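Local coordinates for carboxysome shell vertex protein CcmL (Synechocystis sp., PDB 2QW7) that probably forms the pentameric vertices of the carboxysome shell, the polyhedral compartment that encloses RuBisCO, and so lets flat hexagonal layers curve, at residues Gln2-Leu7 with Val55-Gly60; Thr16-Gly21 with Asp71-Ala76; Leu24-Phe29 with Glu38-Ala43. All coordinates share one frame; numbering follows the deposited sequence.

Contact 1: residues Gln2-Leu7 with Val55-Gly60; sequences QLAKVL and VLVARG
Q2, A4, V55 and V57 on one face of this antiparallel pair, and L3 and L56 on the other, line the two faces where strands 2-7 and 55-59 meet. Among the apolar contacts the closest is A4 CB to V57 CG2, 3.3 Å; that branch is anti to the carbonyl carbon, CG1 being anti to the backbone N. Past the last bridge, V6 CG2 meets V55 CG1 at 3.7 Å, the side chains crossing at about a right angle. On the opposite face L3 and L56 run side by side, both with CG beside the backbone N, and touch through their CD2 methyls at 3.9 Å; I82 of strand 76-86 packs on both.

CG of Q2, beside the backbone N and anti to the carbonyl carbon (chi1 -70°), lies over one face of the R59 guanidinium, 3.3 Å from NH1 and offset toward the rim; the bend at chi2 then turns the amide to cross it obliquely, planes 43° apart. The R59 chain is itself bent at chi2 and chi3. Both polar ends are held by a neighbouring subunit: NE2 of Q2 bonds to Y40 O and E41 OE1 there, and NH1 of R59 makes a salt bridge with its D75.

The backbone evidence is two reciprocal pairs. Q2 N donates to V57 O at 2.9 Å, on a lone pair, and Q2 O accepts from V57 N. V55 N meets A4 O at 2.6 Å, nearly along the C=O axis, and A4 N donates to V55 O, the more bent of the two. The segment axes make 123°, well short of antiparallel, consistent with strongly twisted strands; buried near the chain's centre, the pair belongs to the small OB-like beta barrel of the CcmL/EutN family.

Contact 2: residues Thr16-Gly21 with Asp71-Ala76; sequences TPNLTG and DRPLDA
The guanidinium of R72 carries T20 O over one face, 3.5 Å above the plane and offset toward the rim, with no hydrogen bond between them. N18 O approaches the same group obliquely, 27° out of its plane, and accepts a hydrogen bond from R72 NH1 at 3.2 Å. The N-H...O angle of 138° shows a bent bond, and the donor stands well above the carbonyl plane of N18, away from the lone pairs.

The route of the R72 chain explains this: CG lies anti to the carbonyl carbon (chi1 -71°), and a bend at chi2 draws the aliphatic part along the N18 carbonyl, with CD 2.9 Å from N18 O. One oxygen is therefore crowded by both the methylenes and the tip of the same arginine. N18 answers with its own side chain, CG beside the backbone N, so that ND2 points to D71 O in a weak hydrogen bond, while its CB packs against P73 CD at 3.6 Å.

P73 is the apolar centre. L19 crosses it obliquely and places CD1 3.2 Å from P73 CG, a close approach; OG1 of T16 comes tip to tip with the same CG at 4.0 Å. CG of L74 stays at the limit of contact with L19 CD1, 4.5 Å away. Beyond this pair of loops, L19 also packs on M1 and N18 on K65 of a neighbouring subunit.

Each loop has its own internal tie. L19 N bonds to T16 O, and T20 OG1 donates to P17 O, folding 16-20 into a compact turn. On the other side L74 N reaches R72 O at 2.7 Å, closing an inverse gamma turn centred on P73: two irregular loops joined at the outer end of the barrel, beside the pentamer interface.

Contact 3: residues Leu24-Phe29 with Glu38-Ala43; sequences LLLVQF and ERYEVA
Strands 24-29 and 39-43 form an antiparallel pair in the beta barrel of the CcmL/EutN fold, their axes 166° apart.

Backbone hydrogen bonds set the register. L25 and A43 exchange two, V27 and E41 two more, and F29 N ends the series on R39 O. V27 N to E41 O, 2.9 Å, is almost straight and nearly along the C=O axis, whereas E41 N meets V27 O from above the carbonyl plane.

Apolar contacts occupy both faces. CD1 of L26, with CG anti to the backbone N, touches V42 CG2 and Y40 CD1, each at 3.9 Å; on the other face V27 CG2 packs on A43 CB at 3.8 Å.

Charged and aromatic groups meet at F29. The ring has CG beside the backbone N and puts CE1 over one face of the R39 guanidinium, planes 77° apart, while CZ approaches E41 CG; F29 also packs on V57 and Q2. Replacing F29 by an alanine would remove this ring and would probably loosen the packing of all four neighbours. Y40 OH and the E41 carboxylate turn to a neighbouring subunit, to L30 O and to M1 N and R59 respectively.

Within its own strand R39 forms a salt bridge, NH2 lying 3.1 Å from E41 OE2, which it meets from above the carboxylate plane.

Overall arrangement
Contacts 1 and 3 belong to one curled sheet, their centres about 7 Å apart, and are joined where strands 2-11 and 24-30 pair: K5 N lies 2.9 Å from Q28 O, a probable hydrogen bond. Contact 2 sits outside this core, its centre about 17 Å from that of contact 1 and 16 Å from that of contact 3, and couples the loops before strands 24-30 and 76-86. Along the chain contact 3 is nested within the loops closed by both others, whereas contacts 1 and 2 interleave. All three border neighbouring subunits, so both the strand core and its outer loops contribute to the contacts between subunits in the pentamer.

Contact 1: residues Gln2-Leu7 with Val55-Gly60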
loop_
_atom_site.group_PDB
_atom_site.type_symbol
_atom_site.label_atom_id
_atom_site.label_comp_id
_atom_site.label_asym_id
_atom_site.label_seq_id
_atom_site.Cartn_x
_atom_site.Cartn_y
_atom_site.Cartn_z
ATOM N N GLN A 2 11.223 -2.021 6.188
ATOM C CA GLN A 2 11.966 -2.978 5.326
ATOM C C GLN A 2 13.473 -2.862 5.438
ATOM O O GLN A 2 14.050 -1.806 5.629
ATOM C CB GLN A 2 11.576 -2.896 3.845
ATOM C CG GLN A 2 10.169 -3.404 3.393
ATOM C CD GLN A 2 9.978 -4.855 3.305
ATOM O OE1 GLN A 2 10.379 -5.523 2.309
ATOM N NE2 GLN A 2 9.289 -5.398 4.296
ATOM N N LEU A 3 14.123 -4.009 5.352
ATOM C CA LEU A 3 15.551 -4.038 5.432
ATOM C C LEU A 3 15.928 -3.694 3.974
ATOM O O LEU A 3 15.276 -4.168 3.045
ATOM C CB LEU A 3 16.062 -5.391 5.889
ATOM C CG LEU A 3 15.722 -6.137 7.191
ATOM C CD1 LEU A 3 15.996 -7.722 6.903
ATOM C CD2 LEU A 3 16.436 -5.591 8.429
ATOM N N ALA A 4 16.950 -2.851 3.822
ATOM C CA ALA A 4 17.418 -2.344 2.555
ATOM C C ALA A 4 18.885 -1.966 2.615
ATOM O O ALA A 4 19.418 -1.690 3.694
ATOM C CB ALA A 4 16.658 -1.166 2.161
ATOM N N LYS A 5 19.499 -1.961 1.428
ATOM C CA LYS A 5 20.906 -1.604 1.222
ATOM C C LYS A 5 20.979 -0.275 0.444
ATOM O O LYS A 5 20.192 -0.064 -0.504
ATOM C CB LYS A 5 21.644 -2.678 0.387
ATOM C CG LYS A 5 23.137 -2.503 0.255
ATOM C CD LYS A 5 23.808 -3.884 0.142
ATOM C CE LYS A 5 25.327 -3.871 -0.081
ATOM N NZ LYS A 5 25.915 -5.117 0.492
ATOM N N VAL A 6 21.908 0.602 0.840
ATOM C CA VAL A 6 22.057 1.857 0.126
ATOM C C VAL A 6 22.851 1.664 -1.138
ATOM O O VAL A 6 23.996 1.213 -1.122
ATOM C CB VAL A 6 22.600 3.017 0.992
ATOM C CG1 VAL A 6 22.784 4.229 0.142
ATOM C CG2 VAL A 6 21.601 3.381 2.125
ATOM N N LEU A 7 22.197 1.952 -2.258
ATOM C CA LEU A 7 22.774 1.821 -3.574
ATOM C C LEU A 7 23.401 3.100 -4.095
ATOM O O LEU A 7 24.468 3.110 -4.681
ATOM C CB LEU A 7 21.699 1.376 -4.530
ATOM C CG LEU A 7 21.584 -0.123 -4.722
ATOM C CD1 LEU A 7 21.638 -0.817 -3.361
ATOM C CD2 LEU A 7 20.291 -0.358 -5.460
ATOM N N VAL A 55 19.978 -0.699 6.067
ATOM C CA VAL A 55 19.159 0.320 6.689
ATOM C C VAL A 55 17.700 -0.094 6.863
ATOM O O VAL A 55 17.206 -1.048 6.251
ATOM C CB VAL A 55 19.315 1.621 5.809
ATOM C CG1 VAL A 55 20.818 1.862 5.435
ATOM C CG2 VAL A 55 18.531 1.540 4.541
ATOM N N LEU A 56 17.013 0.662 7.726
ATOM C CA LEU A 56 15.569 0.499 7.969
ATOM C C LEU A 56 14.809 1.542 7.212
ATOM O O LEU A 56 15.010 2.735 7.482
ATOM C CB LEU A 56 15.188 0.707 9.421
ATOM C CG LEU A 56 15.805 -0.440 10.195
ATOM C CD1 LEU A 56 15.226 -0.210 11.588
ATOM C CD2 LEU A 56 15.622 -1.894 9.511
ATOM N N VAL A 57 13.865 1.064 6.379
ATOM C CA VAL A 57 13.041 1.905 5.500
ATOM C C VAL A 57 11.594 1.927 5.971
ATOM O O VAL A 57 10.936 0.906 5.989
ATOM C CB VAL A 57 13.008 1.295 4.022
ATOM C CG1 VAL A 57 12.172 2.181 3.126
ATOM C CG2 VAL A 57 14.487 0.992 3.392
ATOM N N ALA A 58 11.109 3.072 6.380
ATOM C CA ALA A 58 9.726 3.258 6.724
ATOM C C ALA A 58 8.957 3.671 5.472
ATOM O O ALA A 58 9.325 4.624 4.813
ATOM C CB ALA A 58 9.569 4.375 7.837
ATOM N N ARG A 59 7.843 3.002 5.181
ATOM C CA ARG A 59 6.945 3.363 4.073
ATOM C C ARG A 59 5.624 4.120 4.379
ATOM O O ARG A 59 5.088 4.217 5.548
ATOM C CB ARG A 59 6.503 2.122 3.383
ATOM C CG ARG A 59 7.399 1.795 2.177
ATOM C CD ARG A 59 8.356 0.800 2.496
ATOM N NE ARG A 59 7.678 -0.448 2.177
ATOM C CZ ARG A 59 7.410 -1.444 3.016
ATOM N NH1 ARG A 59 7.782 -1.377 4.304
ATOM N NH2 ARG A 59 6.851 -2.551 2.505
ATOM N N GLY A 60 5.120 4.726 3.297
ATOM C CA GLY A 60 3.826 5.387 3.449
ATOM C C GLY A 60 3.862 6.537 4.391
ATOM O O GLY A 60 4.864 7.154 4.532
#

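Contact 2: residues Thr16-Gly21 with Asp71-Ala76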
loop_
_atom_site.group_PDB
_atom_site.type_symbol
_atom_site.label_atom_id
_atom_site.label_comp_id
_atom_site.label_asym_id
_atom_site.label_seq_id
_atom_site.Cartn_x
_atom_site.Cartn_y
_atom_site.Cartn_z
ATOM N N THR A 16 9.595 19.969 -6.019
ATOM C CA THR A 16 8.738 20.777 -5.160
ATOM C C THR A 16 9.542 21.443 -4.049
ATOM O O THR A 16 10.514 20.899 -3.546
ATOM C CB THR A 16 7.585 19.996 -4.455
ATOM O OG1 THR A 16 8.032 18.683 -4.065
ATOM C CG2 THR A 16 6.394 19.923 -5.332
ATOM N N PRO A 17 9.148 22.656 -3.669
ATOM C CA PRO A 17 9.697 23.348 -2.512
ATOM C C PRO A 17 9.696 22.587 -1.177
ATOM O O PRO A 17 10.482 22.927 -0.282
ATOM C CB PRO A 17 8.748 24.499 -2.359
ATOM C CG PRO A 17 8.306 24.787 -3.716
ATOM C CD PRO A 17 8.253 23.523 -4.446
ATOM N N ASN A 18 8.799 21.608 -1.038
ATOM C CA ASN A 18 8.682 20.805 0.171
ATOM C C ASN A 18 9.722 19.676 0.147
ATOM O O ASN A 18 9.763 18.855 1.052
ATOM C CB ASN A 18 7.304 20.114 0.274
ATOM C CG ASN A 18 6.123 20.928 -0.300
ATOM O OD1 ASN A 18 6.043 21.197 -1.508
ATOM N ND2 ASN A 18 5.145 21.234 0.565
ATOM N N LEU A 19 10.511 19.588 -0.919
ATOM C CA LEU A 19 11.491 18.526 -1.040
ATOM C C LEU A 19 12.875 19.114 -1.000
ATOM O O LEU A 19 13.865 18.421 -1.246
ATOM C CB LEU A 19 11.274 17.801 -2.364
ATOM C CG LEU A 19 11.221 16.265 -2.339
ATOM C CD1 LEU A 19 10.413 15.774 -1.107
ATOM C CD2 LEU A 19 10.670 15.714 -3.672
ATOM N N THR A 20 12.946 20.402 -0.704
ATOM C CA THR A 20 14.222 21.089 -0.638
ATOM C C THR A 20 14.805 20.795 0.749
ATOM O O THR A 20 14.120 20.842 1.762
ATOM C CB THR A 20 14.134 22.631 -0.880
ATOM O OG1 THR A 20 13.210 23.231 0.038
ATOM C CG2 THR A 20 13.738 22.964 -2.349
ATOM N N GLY A 21 16.086 20.483 0.788
ATOM C CA GLY A 21 16.738 20.158 2.052
ATOM C C GLY A 21 16.588 18.702 2.447
ATOM O O GLY A 21 17.019 18.300 3.524
ATOM N N ASP A 71 4.821 17.957 6.283
ATOM C CA ASP A 71 4.273 18.552 5.064
ATOM C C ASP A 71 5.069 18.255 3.784
ATOM O O ASP A 71 4.880 18.930 2.769
ATOM C CB ASP A 71 4.093 20.073 5.236
ATOM C CG ASP A 71 2.639 20.469 5.314
ATOM O OD1 ASP A 71 1.868 19.856 6.087
ATOM O OD2 ASP A 71 2.248 21.358 4.535
ATOM N N ARG A 72 5.940 17.252 3.841
ATOM C CA ARG A 72 6.783 16.890 2.693
ATOM C C ARG A 72 6.184 15.716 1.969
ATOM O O ARG A 72 5.637 14.839 2.602
ATOM C CB ARG A 72 8.181 16.406 3.090
ATOM C CG ARG A 72 9.153 17.426 3.642
ATOM C CD ARG A 72 10.628 17.090 3.243
ATOM N NE ARG A 72 11.667 17.736 4.070
ATOM C CZ ARG A 72 11.809 19.053 4.264
ATOM N NH1 ARG A 72 10.957 19.941 3.758
ATOM N NH2 ARG A 72 12.804 19.502 5.023
ATOM N N PRO A 73 6.364 15.633 0.642
ATOM C CA PRO A 73 5.831 14.530 -0.133
ATOM C C PRO A 73 6.639 13.256 -0.044
ATOM O O PRO A 73 6.939 12.596 -1.087
ATOM C CB PRO A 73 5.963 15.050 -1.563
ATOM C CG PRO A 73 7.219 15.739 -1.526
ATOM C CD PRO A 73 7.052 16.569 -0.257
ATOM N N LEU A 74 6.955 12.912 1.197
ATOM C CA LEU A 74 7.747 11.748 1.508
ATOM C C LEU A 74 6.923 10.442 1.740
ATOM O O LEU A 74 6.047 10.377 2.632
ATOM C CB LEU A 74 8.710 12.109 2.660
ATOM C CG LEU A 74 10.000 12.874 2.300
ATOM C CD1 LEU A 74 10.811 13.432 3.481
ATOM C CD2 LEU A 74 10.958 11.889 1.539
ATOM N N ASP A 75 7.217 9.489 0.841
ATOM C CA ASP A 75 6.721 8.125 0.743
ATOM C C ASP A 75 7.464 7.077 1.556
ATOM O O ASP A 75 6.873 6.081 2.021
ATOM C CB ASP A 75 7.190 7.610 -0.631
ATOM C CG ASP A 75 6.167 7.663 -1.667
ATOM O OD1 ASP A 75 5.446 8.669 -1.776
ATOM O OD2 ASP A 75 6.091 6.681 -2.401
ATOM N N ALA A 76 8.789 7.267 1.570
ATOM C CA ALA A 76 9.786 6.359 2.099
ATOM C C ALA A 76 10.910 7.130 2.749
ATOM O O ALA A 76 11.500 8.002 2.122
ATOM C CB ALA A 76 10.359 5.456 1.001
#

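Contact 3: residues Leu24-Phe29 with Glu38-Ala43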
loop_
_atom_site.group_PDB
_atom_site.type_symbol
_atom_site.label_atom_id
_atom_site.label_comp_id
_atom_site.label_asym_id
_atom_site.label_seq_id
_atom_site.Cartn_x
_atom_site.Cartn_y
_atom_site.Cartn_z
ATOM N N LEU A 24 18.160 12.542 -0.810
ATOM C CA LEU A 24 17.418 11.438 -1.429
ATOM C C LEU A 24 18.287 10.271 -1.748
ATOM O O LEU A 24 19.067 10.296 -2.688
ATOM C CB LEU A 24 16.711 11.855 -2.727
ATOM C CG LEU A 24 15.771 13.069 -2.758
ATOM C CD1 LEU A 24 15.368 13.275 -4.242
ATOM C CD2 LEU A 24 14.570 12.951 -1.799
ATOM N N LEU A 25 18.050 9.192 -1.041
ATOM C CA LEU A 25 18.818 7.995 -1.206
ATOM C C LEU A 25 18.022 6.914 -1.887
ATOM O O LEU A 25 16.822 6.756 -1.486
ATOM C CB LEU A 25 19.223 7.510 0.191
ATOM C CG LEU A 25 20.413 8.208 0.815
ATOM C CD1 LEU A 25 20.539 7.587 2.206
ATOM C CD2 LEU A 25 21.677 8.036 -0.086
ATOM N N LEU A 26 18.690 6.217 -2.834
ATOM C CA LEU A 26 18.140 5.076 -3.500
ATOM C C LEU A 26 18.492 3.873 -2.655
ATOM O O LEU A 26 19.628 3.465 -2.550
ATOM C CB LEU A 26 18.753 4.921 -4.885
ATOM C CG LEU A 26 18.542 3.752 -5.879
ATOM C CD1 LEU A 26 17.115 3.642 -6.424
ATOM C CD2 LEU A 26 19.507 4.129 -6.979
ATOM N N VAL A 27 17.487 3.245 -2.073
ATOM C CA VAL A 27 17.695 2.059 -1.247
ATOM C C VAL A 27 16.978 0.851 -1.777
ATOM O O VAL A 27 15.740 0.840 -1.769
ATOM C CB VAL A 27 17.221 2.283 0.217
ATOM C CG1 VAL A 27 18.307 3.009 0.918
ATOM C CG2 VAL A 27 15.795 3.005 0.380
ATOM N N GLN A 28 17.747 -0.174 -2.174
ATOM C CA GLN A 28 17.218 -1.454 -2.682
ATOM C C GLN A 28 16.775 -2.377 -1.556
ATOM O O GLN A 28 17.525 -2.609 -0.585
ATOM C CB GLN A 28 18.296 -2.187 -3.441
ATOM C CG GLN A 28 17.810 -3.540 -4.013
ATOM C CD GLN A 28 18.642 -3.955 -5.151
ATOM O OE1 GLN A 28 19.877 -3.949 -5.100
ATOM N NE2 GLN A 28 17.981 -4.393 -6.194
ATOM N N PHE A 29 15.573 -2.937 -1.670
ATOM C CA PHE A 29 15.089 -3.814 -0.606
ATOM C C PHE A 29 15.770 -5.179 -0.578
ATOM O O PHE A 29 16.280 -5.744 -1.626
ATOM C CB PHE A 29 13.595 -4.022 -0.698
ATOM C CG PHE A 29 12.755 -2.795 -0.342
ATOM C CD1 PHE A 29 11.543 -2.608 -0.942
ATOM C CD2 PHE A 29 13.135 -1.897 0.643
ATOM C CE1 PHE A 29 10.704 -1.516 -0.547
ATOM C CE2 PHE A 29 12.327 -0.778 0.957
ATOM C CZ PHE A 29 11.098 -0.595 0.378
ATOM N N GLU A 38 13.847 -6.807 -6.053
ATOM C CA GLU A 38 13.673 -5.862 -7.149
ATOM C C GLU A 38 13.099 -4.571 -6.584
ATOM O O GLU A 38 13.510 -3.474 -6.965
ATOM C CB GLU A 38 12.755 -6.429 -8.231
ATOM C CG GLU A 38 12.547 -5.499 -9.437
ATOM C CD GLU A 38 11.453 -6.001 -10.332
ATOM O OE1 GLU A 38 10.301 -5.988 -9.863
ATOM O OE2 GLU A 38 11.747 -6.432 -11.488
ATOM N N ARG A 39 12.153 -4.726 -5.667
ATOM C CA ARG A 39 11.536 -3.599 -4.996
ATOM C C ARG A 39 12.611 -2.686 -4.401
ATOM O O ARG A 39 13.617 -3.176 -3.883
ATOM C CB ARG A 39 10.516 -4.073 -3.954
ATOM C CG ARG A 39 9.066 -4.284 -4.493
ATOM C CD ARG A 39 8.318 -2.893 -4.536
ATOM N NE ARG A 39 7.981 -2.337 -3.203
ATOM C CZ ARG A 39 7.901 -1.038 -2.900
ATOM N NH1 ARG A 39 7.596 -0.638 -1.655
ATOM N NH2 ARG A 39 8.169 -0.111 -3.807
ATOM N N TYR A 40 12.380 -1.376 -4.528
ATOM C CA TYR A 40 13.263 -0.325 -4.032
ATOM C C TYR A 40 12.459 0.907 -3.530
ATOM O O TYR A 40 11.231 0.959 -3.541
ATOM C CB TYR A 40 14.220 0.149 -5.136
ATOM C CG TYR A 40 13.557 0.968 -6.233
ATOM C CD1 TYR A 40 13.412 2.364 -6.126
ATOM C CD2 TYR A 40 13.139 0.369 -7.413
ATOM C CE1 TYR A 40 12.762 3.122 -7.113
ATOM C CE2 TYR A 40 12.504 1.114 -8.415
ATOM C CZ TYR A 40 12.291 2.490 -8.255
ATOM O OH TYR A 40 11.647 3.205 -9.268
ATOM N N GLU A 41 13.171 1.894 -3.031
ATOM C CA GLU A 41 12.547 3.185 -2.819
ATOM C C GLU A 41 13.599 4.243 -2.985
ATOM O O GLU A 41 14.756 4.047 -2.667
ATOM C CB GLU A 41 11.954 3.416 -1.419
ATOM C CG GLU A 41 10.599 2.868 -1.143
ATOM C CD GLU A 41 9.463 3.411 -1.993
ATOM O OE1 GLU A 41 9.381 4.628 -2.354
ATOM O OE2 GLU A 41 8.563 2.570 -2.209
ATOM N N VAL A 42 13.199 5.374 -3.512
ATOM C CA VAL A 42 14.045 6.561 -3.406
ATOM C C VAL A 42 13.503 7.180 -2.092
ATOM O O VAL A 42 12.351 7.625 -1.982
ATOM C CB VAL A 42 14.063 7.456 -4.678
ATOM C CG1 VAL A 42 14.879 8.707 -4.411
ATOM C CG2 VAL A 42 14.677 6.658 -5.868
ATOM N N ALA A 43 14.321 7.087 -1.058
ATOM C CA ALA A 43 13.911 7.514 0.284
ATOM C C ALA A 43 14.634 8.774 0.777
ATOM O O ALA A 43 15.761 9.065 0.457
ATOM C CB ALA A 43 14.143 6.293 1.312
#